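Local coordinates for protein beta-lactamase (Serratia marcescens, PDB 5GWA) that probably hydrolyses beta-lactam antibiotics to substituted beta-amino acids, as a class A extended-spectrum enzyme that confers antibiotic resistance, at residues 228-233 / 262-267; 244-249 / 269-274; 13-18 / 35-40. All coordinates share one frame; numbering follows the deposited sequence.

Interaction 1. Residues 228-233 / 262-267; sequences AATNDI and KIIAEI. With NA (sodium ion), chain X.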
loop_
_atom_site.group_PDB
_atom_site.type_symbol
_atom_site.label_atom_id
_atom_site.label_comp_id
_atom_site.label_asym_id
_atom_site.label_seq_id
_atom_site.Cartn_x
_atom_site.Cartn_y
_atom_site.Cartn_z
ATOM N N ALA A 228 -12.311 7.065 8.359
ATOM C CA ALA A 228 -13.329 7.657 7.494
ATOM C C ALA A 228 -14.242 6.635 6.832
ATOM O O ALA A 228 -15.418 6.896 6.652
ATOM C CB ALA A 228 -12.692 8.513 6.436
ATOM N N ALA A 229 -13.662 5.532 6.353
ATOM C CA ALA A 229 -14.397 4.569 5.526
ATOM C C ALA A 229 -13.945 3.129 5.743
ATOM O O ALA A 229 -12.757 2.838 5.717
ATOM C CB ALA A 229 -14.274 4.927 4.061
ATOM N N THR A 230 -14.917 2.261 5.988
ATOM C CA THR A 230 -14.723 0.808 5.927
ATOM C C THR A 230 -15.992 0.266 5.261
ATOM O O THR A 230 -17.086 0.264 5.828
ATOM C CB THR A 230 -14.578 0.201 7.339
ATOM O OG1 THR A 230 -13.573 0.906 8.057
ATOM C CG2 THR A 230 -14.187 -1.262 7.274
ATOM N N ASN A 231 -15.844 -0.165 3.996
ATOM C CA ASN A 231 -16.979 -0.384 3.128
ATOM C C ASN A 231 -16.898 -1.763 2.462
ATOM O O ASN A 231 -15.796 -2.269 2.222
ATOM C CB ASN A 231 -16.964 0.636 1.974
ATOM C CG ASN A 231 -16.839 2.092 2.445
ATOM O OD1 ASN A 231 -17.370 2.478 3.509
ATOM N ND2 ASN A 231 -16.368 2.946 1.523
ATOM N N ASP A 232 -18.055 -2.260 2.026
ATOM C CA ASP A 232 -18.131 -3.438 1.135
ATOM C C ASP A 232 -19.467 -3.382 0.399
ATOM O O ASP A 232 -20.511 -3.063 0.995
ATOM C CB ASP A 232 -17.962 -4.701 1.949
ATOM C CG ASP A 232 -17.575 -5.909 1.102
ATOM O OD1 ASP A 232 -17.209 -5.713 -0.092
ATOM O OD2 ASP A 232 -17.565 -7.025 1.680
ATOM N N ILE A 233 -19.413 -3.585 -0.922
ATOM C CA ILE A 233 -20.593 -3.512 -1.792
ATOM C C ILE A 233 -20.613 -4.727 -2.694
ATOM O O ILE A 233 -19.544 -5.202 -3.079
ATOM C CB ILE A 233 -20.638 -2.207 -2.631
ATOM C CG1 ILE A 233 -19.607 -2.196 -3.754
ATOM C CG2 ILE A 233 -20.450 -1.011 -1.723
ATOM C CD1 ILE A 233 -19.816 -1.050 -4.726
ATOM N N LYS A 262 -16.776 -6.181 11.443
ATOM C CA LYS A 262 -17.831 -6.941 12.038
ATOM C C LYS A 262 -19.197 -6.301 11.859
ATOM O O LYS A 262 -20.173 -6.996 11.611
ATOM C CB LYS A 262 -17.515 -7.127 13.530
ATOM C CG LYS A 262 -18.521 -7.950 14.297
ATOM C CD LYS A 262 -18.436 -9.420 13.939
ATOM C CE LYS A 262 -17.397 -10.145 14.781
ATOM N NZ LYS A 262 -17.146 -11.536 14.296
ATOM N N ILE A 263 -19.246 -4.962 11.843
ATOM C CA ILE A 263 -20.510 -4.280 11.563
ATOM C C ILE A 263 -21.055 -4.681 10.201
ATOM O O ILE A 263 -22.234 -5.022 10.055
ATOM C CB ILE A 263 -20.364 -2.758 11.642
ATOM C CG1 ILE A 263 -20.242 -2.307 13.114
ATOM C CG2 ILE A 263 -21.567 -2.057 11.027
ATOM C CD1 ILE A 263 -19.716 -0.918 13.294
ATOM N N ILE A 264 -20.173 -4.707 9.206
ATOM C CA ILE A 264 -20.600 -5.121 7.866
ATOM C C ILE A 264 -21.068 -6.568 7.850
ATOM O O ILE A 264 -22.133 -6.890 7.295
ATOM C CB ILE A 264 -19.467 -4.935 6.824
ATOM C CG1 ILE A 264 -18.985 -3.473 6.824
ATOM C CG2 ILE A 264 -19.950 -5.342 5.429
ATOM C CD1 ILE A 264 -17.763 -3.198 5.981
ATOM N N ALA A 265 -20.291 -7.429 8.504
ATOM C CA ALA A 265 -20.537 -8.870 8.486
ATOM C C ALA A 265 -21.872 -9.195 9.177
ATOM O O ALA A 265 -22.672 -9.979 8.686
ATOM C CB ALA A 265 -19.375 -9.606 9.159
ATOM N N GLU A 266 -22.116 -8.520 10.304
ATOM C CA GLU A 266 -23.308 -8.767 11.094
ATOM C C GLU A 266 -24.552 -8.216 10.412
ATOM O O GLU A 266 -25.560 -8.907 10.336
ATOM C CB GLU A 266 -23.185 -8.170 12.479
ATOM C CG GLU A 266 -22.175 -8.886 13.357
ATOM C CD GLU A 266 -22.718 -10.154 14.000
ATOM O OE1 GLU A 266 -23.768 -10.684 13.576
ATOM O OE2 GLU A 266 -22.046 -10.632 14.942
ATOM N N ILE A 267 -24.447 -7.035 9.808
ATOM C CA ILE A 267 -25.583 -6.467 9.069
ATOM C C ILE A 267 -25.923 -7.371 7.878
ATOM O O ILE A 267 -27.073 -7.709 7.616
ATOM C CB ILE A 267 -25.336 -5.001 8.634
ATOM C CG1 ILE A 267 -25.397 -4.090 9.853
ATOM C CG2 ILE A 267 -26.361 -4.554 7.603
ATOM C CD1 ILE A 267 -24.931 -2.686 9.604
HETATM NA NA NA X . -10.732 1.162 6.956
#
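Ile264 on the C-terminal helix 257-276 packs against Thr230, Asn231 and Asp232 of strand 227-237, tying the helix to the five-stranded antiparallel sheet of the class A beta-lactamase alpha/beta fold. Over these short segments the helix and strand run in broadly the same direction, with 31° between their axes and a closest approach of 9.0 Å.

The apolar part of the contact rests on this one isoleucine, which accounts for more than half of the 139 Å² buried between the segments. Its CG1 branch lies anti to the carbonyl carbon (chi1 -56°) and runs on extended, so that the terminal methyl is carried down onto the strand. There Ile264 CD1 sits 3.5 Å from the carbonyl oxygen Thr230 O, and it also meets the next peptide, 3.9 Å from Asn231 C. The other branch reaches further along the strand: Ile264 CG2 lies 4.1 Å from Asp232 CB. Thr230 adds its methyl, CG2, at 4.3 Å from Ile264 CD1.

The polar groups of Asp232 and Asn231 bond to residues outside the two segments. Asp232 offers only its aliphatic CB to the isoleucine, while its carboxylate is gripped by two bonds, from His214 ND1 to OD1 and from the backbone N of Leu202 to OD2. Asn231 has its CB turned from the helix and gives an ND2 hydrogen bond to Pro44 O; its own carbonyl oxygen accepts from Arg201, a residue of the avibactam pocket. The side chain of Asn231 comes to about 7 Å from the bound avibactam.

At the start of the segment comes a metal contact: Ala229 O binds a sodium ion at 2.9 Å, and Thr230 OG1 lies 3.1 Å from the same ion.

Interaction 2. Residues 244-249 / 269-274; sequences FAIAVY and KSVWDY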
loop_
_atom_site.group_PDB
_atom_site.type_symbol
_atom_site.label_atom_id
_atom_site.label_comp_id
_atom_site.label_asym_id
_atom_site.label_seq_id
_atom_site.Cartn_x
_atom_site.Cartn_y
_atom_site.Cartn_z
ATOM N N PHE A 244 -29.351 -10.715 -4.066
ATOM C CA PHE A 244 -29.588 -9.367 -3.554
ATOM C C PHE A 244 -28.323 -8.526 -3.666
ATOM O O PHE A 244 -27.211 -9.028 -3.463
ATOM C CB PHE A 244 -30.167 -9.379 -2.131
ATOM C CG PHE A 244 -29.270 -9.969 -1.068
ATOM C CD1 PHE A 244 -29.257 -11.328 -0.822
ATOM C CD2 PHE A 244 -28.531 -9.155 -0.217
ATOM C CE1 PHE A 244 -28.437 -11.869 0.137
ATOM C CE2 PHE A 244 -27.741 -9.699 0.800
ATOM C CZ PHE A 244 -27.724 -11.057 1.003
ATOM N N ALA A 245 -28.525 -7.253 -3.987
ATOM C CA ALA A 245 -27.455 -6.267 -3.919
ATOM C C ALA A 245 -27.455 -5.607 -2.560
ATOM O O ALA A 245 -28.525 -5.377 -1.976
ATOM C CB ALA A 245 -27.635 -5.235 -5.002
ATOM N N ILE A 246 -26.268 -5.475 -1.978
ATOM C CA ILE A 246 -26.128 -4.872 -0.668
ATOM C C ILE A 246 -24.910 -3.940 -0.679
ATOM O O ILE A 246 -23.884 -4.233 -1.276
ATOM C CB ILE A 246 -26.023 -5.937 0.446
ATOM C CG1 ILE A 246 -25.842 -5.323 1.828
ATOM C CG2 ILE A 246 -24.924 -6.939 0.146
ATOM C CD1 ILE A 246 -26.159 -6.282 2.950
ATOM N N ALA A 247 -25.045 -2.806 -0.001
ATOM C CA ALA A 247 -23.934 -1.901 0.200
ATOM C C ALA A 247 -23.889 -1.422 1.628
ATOM O O ALA A 247 -24.921 -0.993 2.168
ATOM C CB ALA A 247 -24.058 -0.734 -0.738
ATOM N N VAL A 248 -22.741 -1.570 2.286
ATOM C CA VAL A 248 -22.590 -1.079 3.645
ATOM C C VAL A 248 -21.385 -0.164 3.722
ATOM O O VAL A 248 -20.285 -0.527 3.296
ATOM C CB VAL A 248 -22.461 -2.210 4.694
ATOM C CG1 VAL A 248 -22.347 -1.642 6.100
ATOM C CG2 VAL A 248 -23.636 -3.181 4.595
ATOM N N TYR A 249 -21.585 1.044 4.267
ATOM C CA TYR A 249 -20.519 2.020 4.446
ATOM C C TYR A 249 -20.402 2.357 5.924
ATOM O O TYR A 249 -21.314 2.930 6.499
ATOM C CB TYR A 249 -20.831 3.325 3.685
ATOM C CG TYR A 249 -20.999 3.104 2.222
ATOM C CD1 TYR A 249 -22.216 2.719 1.691
ATOM C CD2 TYR A 249 -19.934 3.293 1.347
ATOM C CE1 TYR A 249 -22.369 2.526 0.333
ATOM C CE2 TYR A 249 -20.045 2.977 0.010
ATOM C CZ TYR A 249 -21.243 2.585 -0.476
ATOM O OH TYR A 249 -21.305 2.351 -1.816
ATOM N N LYS A 269 -25.291 -10.595 7.573
ATOM C CA LYS A 269 -25.832 -11.844 8.136
ATOM C C LYS A 269 -27.301 -11.672 8.474
ATOM O O LYS A 269 -28.111 -12.590 8.251
ATOM C CB LYS A 269 -25.005 -12.196 9.385
ATOM C CG LYS A 269 -25.459 -13.425 10.161
ATOM C CD LYS A 269 -25.419 -14.693 9.351
ATOM C CE LYS A 269 -25.631 -15.886 10.287
ATOM N NZ LYS A 269 -26.616 -16.854 9.767
ATOM N N SER A 270 -27.638 -10.525 9.068
ATOM C CA SER A 270 -29.030 -10.234 9.430
ATOM C C SER A 270 -29.891 -10.250 8.176
ATOM O O SER A 270 -30.977 -10.838 8.163
ATOM C CB SER A 270 -29.187 -8.876 10.131
ATOM O OG SER A 270 -28.629 -8.890 11.444
ATOM N N VAL A 271 -29.403 -9.624 7.109
ATOM C CA VAL A 271 -30.169 -9.547 5.875
ATOM C C VAL A 271 -30.296 -10.932 5.242
ATOM O O VAL A 271 -31.364 -11.325 4.795
ATOM C CB VAL A 271 -29.526 -8.544 4.884
ATOM C CG1 VAL A 271 -30.205 -8.576 3.540
ATOM C CG2 VAL A 271 -29.560 -7.142 5.461
ATOM N N TRP A 272 -29.180 -11.651 5.202
ATOM C CA TRP A 272 -29.142 -13.022 4.704
ATOM C C TRP A 272 -30.149 -13.895 5.462
ATOM O O TRP A 272 -30.971 -14.565 4.839
ATOM C CB TRP A 272 -27.721 -13.578 4.840
ATOM C CG TRP A 272 -27.593 -15.035 4.565
ATOM C CD1 TRP A 272 -27.755 -16.062 5.471
ATOM C CD2 TRP A 272 -27.257 -15.655 3.326
ATOM N NE1 TRP A 272 -27.530 -17.261 4.865
ATOM C CE2 TRP A 272 -27.324 -17.050 3.525
ATOM C CE3 TRP A 272 -27.018 -15.179 2.037
ATOM C CZ2 TRP A 272 -26.935 -17.955 2.539
ATOM C CZ3 TRP A 272 -26.686 -16.094 1.041
ATOM C CH2 TRP A 272 -26.699 -17.468 1.289
ATOM N N ASP A 273 -30.101 -13.850 6.791
ATOM C CA ASP A 273 -30.981 -14.687 7.609
ATOM C C ASP A 273 -32.447 -14.381 7.301
ATOM O O ASP A 273 -33.233 -15.291 7.181
ATOM C CB ASP A 273 -30.703 -14.496 9.112
ATOM C CG ASP A 273 -29.445 -15.199 9.574
ATOM O OD1 ASP A 273 -28.915 -16.075 8.845
ATOM O OD2 ASP A 273 -29.010 -14.916 10.708
ATOM N N TYR A 274 -32.799 -13.109 7.116
ATOM C CA TYR A 274 -34.162 -12.713 6.754
ATOM C C TYR A 274 -34.578 -13.242 5.382
ATOM O O TYR A 274 -35.674 -13.830 5.204
ATOM C CB TYR A 274 -34.292 -11.186 6.780
ATOM C CG TYR A 274 -35.666 -10.714 6.368
ATOM C CD1 TYR A 274 -36.720 -10.741 7.267
ATOM C CD2 TYR A 274 -35.936 -10.375 5.047
ATOM C CE1 TYR A 274 -38.001 -10.380 6.871
ATOM C CE2 TYR A 274 -37.205 -10.008 4.647
ATOM C CZ TYR A 274 -38.236 -10.024 5.562
ATOM O OH TYR A 274 -39.496 -9.636 5.168
#
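Phe244 tucks its ring back over its own backbone, CG flanked by both N and C (chi1 63°), whereas Trp272 holds CG anti to its backbone N (chi1 171°); together these torsions bring the two aromatic side chains to meet between strand 243-253 and helix 257-276. The contact belongs to the helix-on-sheet layer of the class A beta-lactamase fold, and the two segments run nearly antiparallel, at 159°, with their axes 11.0 Å apart.

The aromatic side chains approach at about a right angle. Trp272 CE3 comes to the edge of the phenyl ring, near its plane, at 4.1 Å from Phe244 CE1. On another part of the same ring, Val271 CG1 stands 3.9 Å from Phe244 CE2 and also touches CD2, so Val271 and Trp272, successive on the helix, touch different parts of the phenyl group.

The second methyl of Val271 serves Ile246, two residues on from Phe244 and also pointing toward the helix. Ile246 is fully extended, and its CD1 reaches to 4.3 Å from Val271 CG2. All four touching residues are buried. Val271 is also backed by Ile11 of helix 4-15, and the indole by Leu206, Pro207 and Pro239, while Ala245 and Ala247 turn to helix 164-175 on the other side of the sheet.

One charged pair borders this apolar patch on the helix. Asp273 OD1 lies at the edge of the Trp272 ring and in its plane, and it accepts a salt-bridging hydrogen bond from Lys269 NZ, one turn back, at 2.6 Å through its syn lone pair.

Interaction 3. Residues 13-18 / 35-40; sequences KYLKDK and LNVNEK. With NA (sodium ion), chain K.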
loop_
_atom_site.group_PDB
_atom_site.type_symbol
_atom_site.label_atom_id
_atom_site.label_comp_id
_atom_site.label_asym_id
_atom_site.label_seq_id
_atom_site.Cartn_x
_atom_site.Cartn_y
_atom_site.Cartn_z
ATOM N N LYS A 13 -31.071 -1.152 15.807
ATOM C CA LYS A 13 -30.779 -1.419 17.214
ATOM C C LYS A 13 -29.338 -1.869 17.400
ATOM O O LYS A 13 -28.650 -1.430 18.324
ATOM C CB LYS A 13 -31.745 -2.466 17.765
ATOM C CG LYS A 13 -31.547 -2.773 19.241
ATOM C CD LYS A 13 -32.680 -3.626 19.796
ATOM C CE LYS A 13 -32.400 -4.063 21.225
ATOM N NZ LYS A 13 -33.240 -5.229 21.610
ATOM N N TYR A 14 -28.875 -2.716 16.484
ATOM C CA TYR A 14 -27.458 -3.120 16.429
ATOM C C TYR A 14 -26.504 -1.924 16.343
ATOM O O TYR A 14 -25.440 -1.875 16.975
ATOM C CB TYR A 14 -27.264 -4.073 15.234
ATOM C CG TYR A 14 -25.815 -4.497 15.016
ATOM C CD1 TYR A 14 -25.172 -5.330 15.912
ATOM C CD2 TYR A 14 -25.059 -3.947 13.997
ATOM C CE1 TYR A 14 -23.844 -5.663 15.756
ATOM C CE2 TYR A 14 -23.752 -4.305 13.808
ATOM C CZ TYR A 14 -23.139 -5.146 14.699
ATOM O OH TYR A 14 -21.820 -5.467 14.558
ATOM N N LEU A 15 -26.906 -0.929 15.578
ATOM C CA LEU A 15 -26.080 0.211 15.308
ATOM C C LEU A 15 -26.057 1.245 16.441
ATOM O O LEU A 15 -25.169 2.087 16.490
ATOM C CB LEU A 15 -26.576 0.880 14.029
ATOM C CG LEU A 15 -26.186 0.215 12.724
ATOM C CD1 LEU A 15 -26.828 1.004 11.577
ATOM C CD2 LEU A 15 -24.678 0.124 12.574
ATOM N N LYS A 16 -26.984 1.096 17.397
ATOM C CA LYS A 16 -27.146 2.070 18.472
ATOM C C LYS A 16 -25.863 2.378 19.234
ATOM O O LYS A 16 -25.622 3.534 19.581
ATOM C CB LYS A 16 -28.212 1.587 19.468
ATOM C CG LYS A 16 -29.638 1.951 19.084
ATOM C CD LYS A 16 -30.655 1.289 20.008
ATOM C CE LYS A 16 -30.303 1.484 21.477
ATOM N NZ LYS A 16 -31.468 1.219 22.369
ATOM N N ASP A 17 -25.085 1.352 19.568
ATOM C CA ASP A 17 -23.876 1.547 20.375
ATOM C C ASP A 17 -22.584 1.522 19.592
ATOM O O ASP A 17 -21.501 1.460 20.175
ATOM C CB ASP A 17 -23.801 0.524 21.508
ATOM C CG ASP A 17 -23.620 -0.890 21.017
ATOM O OD1 ASP A 17 -23.440 -1.090 19.798
ATOM O OD2 ASP A 17 -23.692 -1.816 21.849
ATOM N N LYS A 18 -22.683 1.627 18.266
ATOM C CA LYS A 18 -21.492 1.669 17.437
ATOM C C LYS A 18 -21.173 3.108 17.118
ATOM O O LYS A 18 -22.054 3.864 16.647
ATOM C CB LYS A 18 -21.711 0.870 16.133
ATOM C CG LYS A 18 -22.176 -0.562 16.320
ATOM C CD LYS A 18 -21.133 -1.408 17.041
ATOM C CE LYS A 18 -21.616 -2.838 17.149
ATOM N NZ LYS A 18 -22.935 -2.937 17.832
ATOM N N LEU A 35 -34.412 -2.187 1.375
ATOM C CA LEU A 35 -34.159 -1.728 2.727
ATOM C C LEU A 35 -33.079 -0.662 2.694
ATOM O O LEU A 35 -32.042 -0.872 2.059
ATOM C CB LEU A 35 -33.708 -2.904 3.592
ATOM C CG LEU A 35 -33.541 -2.600 5.079
ATOM C CD1 LEU A 35 -34.070 -3.774 5.892
ATOM C CD2 LEU A 35 -32.094 -2.313 5.429
ATOM N N ASN A 36 -33.314 0.463 3.374
ATOM C CA ASN A 36 -32.353 1.561 3.463
ATOM C C ASN A 36 -32.205 1.968 4.916
ATOM O O ASN A 36 -33.206 2.045 5.644
ATOM C CB ASN A 36 -32.848 2.755 2.675
ATOM C CG ASN A 36 -32.851 2.528 1.183
ATOM O OD1 ASN A 36 -31.922 1.961 0.610
ATOM N ND2 ASN A 36 -33.929 2.937 0.545
ATOM N N VAL A 37 -30.977 2.231 5.352
ATOM C CA VAL A 37 -30.679 2.768 6.670
ATOM C C VAL A 37 -29.680 3.914 6.530
ATOM O O VAL A 37 -28.641 3.753 5.895
ATOM C CB VAL A 37 -30.102 1.700 7.616
ATOM C CG1 VAL A 37 -29.754 2.305 8.966
ATOM C CG2 VAL A 37 -31.083 0.547 7.749
ATOM N N ASN A 38 -29.997 5.079 7.094
ATOM C CA ASN A 38 -29.110 6.229 7.077
ATOM C C ASN A 38 -28.694 6.591 5.652
ATOM O O ASN A 38 -27.590 7.064 5.424
ATOM C CB ASN A 38 -27.911 6.007 7.979
ATOM C CG ASN A 38 -28.301 5.775 9.410
ATOM O OD1 ASN A 38 -29.248 6.372 9.915
ATOM N ND2 ASN A 38 -27.584 4.876 10.084
ATOM N N GLU A 39 -29.621 6.456 4.713
ATOM C CA GLU A 39 -29.279 6.500 3.298
ATOM C C GLU A 39 -29.159 7.881 2.683
ATOM O O GLU A 39 -28.748 7.994 1.528
ATOM C CB GLU A 39 -30.229 5.634 2.460
ATOM C CG GLU A 39 -31.597 6.266 2.199
ATOM C CD GLU A 39 -32.590 6.184 3.348
ATOM O OE1 GLU A 39 -32.302 5.671 4.460
ATOM O OE2 GLU A 39 -33.727 6.673 3.087
ATOM N N LYS A 40 -29.599 8.915 3.401
ATOM C CA LYS A 40 -29.580 10.252 2.828
ATOM C C LYS A 40 -28.235 10.957 3.060
ATOM O O LYS A 40 -28.020 12.050 2.551
ATOM C CB LYS A 40 -30.778 11.047 3.354
ATOM C CG LYS A 40 -32.115 10.526 2.828
ATOM C CD LYS A 40 -33.166 11.615 2.732
ATOM C CE LYS A 40 -34.456 11.077 2.144
ATOM N NZ LYS A 40 -34.359 11.063 0.656
HETATM NA NA NA K . -30.527 8.498 -0.583
HETATM O O HOH W 1 -33.219 8.890 -0.295
HETATM O O HOH W 2 -30.926 11.115 -1.087
#
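Helix 4-15 and strand 34-37, an outermost strand of the main sheet, meet through Leu15 and Val37, whose side chains reach toward each other tip to tip. Leu15 CD1 stands 4.1 Å from Val37 CG1, the methyl that lies anti to the valine backbone N. The same leucine methyl comes within 4.2 Å of Asn38 ND2. This amide is already engaged, for ND2 donates to the backbone oxygen of Val22, so the leucine packs beside a nitrogen that is held in place. Only 61 Å² is buried between the segments, and Val22 of strand 21-28 also touches Leu15.

In the class A beta-lactamase fold the N-terminal helix lies with the C-terminal helix on one face of the five-stranded sheet, and here a turn joins it to strand 21-28, the first arm of the hairpin with strand 34-37. Leu15 to Lys18 form this type I turn, whose last residue folds back on the helix. Lys18 NZ donates to Tyr14 O at 2.9 Å, at a C=O...N angle of 153° and tilted somewhat out of the carbonyl plane. Asp17 OD1 receives the same NZ through its syn lone pair, in a salt bridge of 2.7 Å, and NZ sits 3.6 Å above the plane of the Tyr14 ring, offset toward its rim. Two acceptors thus hold the ammonium group near one face of the tyrosine ring.

Past the strand, Asn38 adopts a left-handed backbone conformation (phi 55°) and the chain turns into a sodium site. Glu39 O binds the ion at 2.8 Å, alongside two waters and Asp165 of helix 164-175. One of these waters accepts a hydrogen bond from Lys40 NZ at 2.6 Å.

Overall arrangement
Interactions 1 and 2 hold the same elements of the core, the C-terminal helix and the central sheet, on adjacent strands joined by a backbone bond between Asp232 and Val248; helix residues 262-267 serve the first and 269-274 the second. Every touching residue of both is buried; in interaction 3 Leu15 and Val37 are buried but Asn38 is partly exposed. Interaction 2 joins side chains to side chains, partly aromatic, whereas interaction 1, nearer the inhibitor pocket, sets one isoleucine largely on strand backbone. Interaction 3 lies further from the chain centre, at an edge strand, with a small apolar touch flanked by lysine bonds and a sodium site. Tyr14 links it to interaction 1 by packing on Ile263 and Glu266.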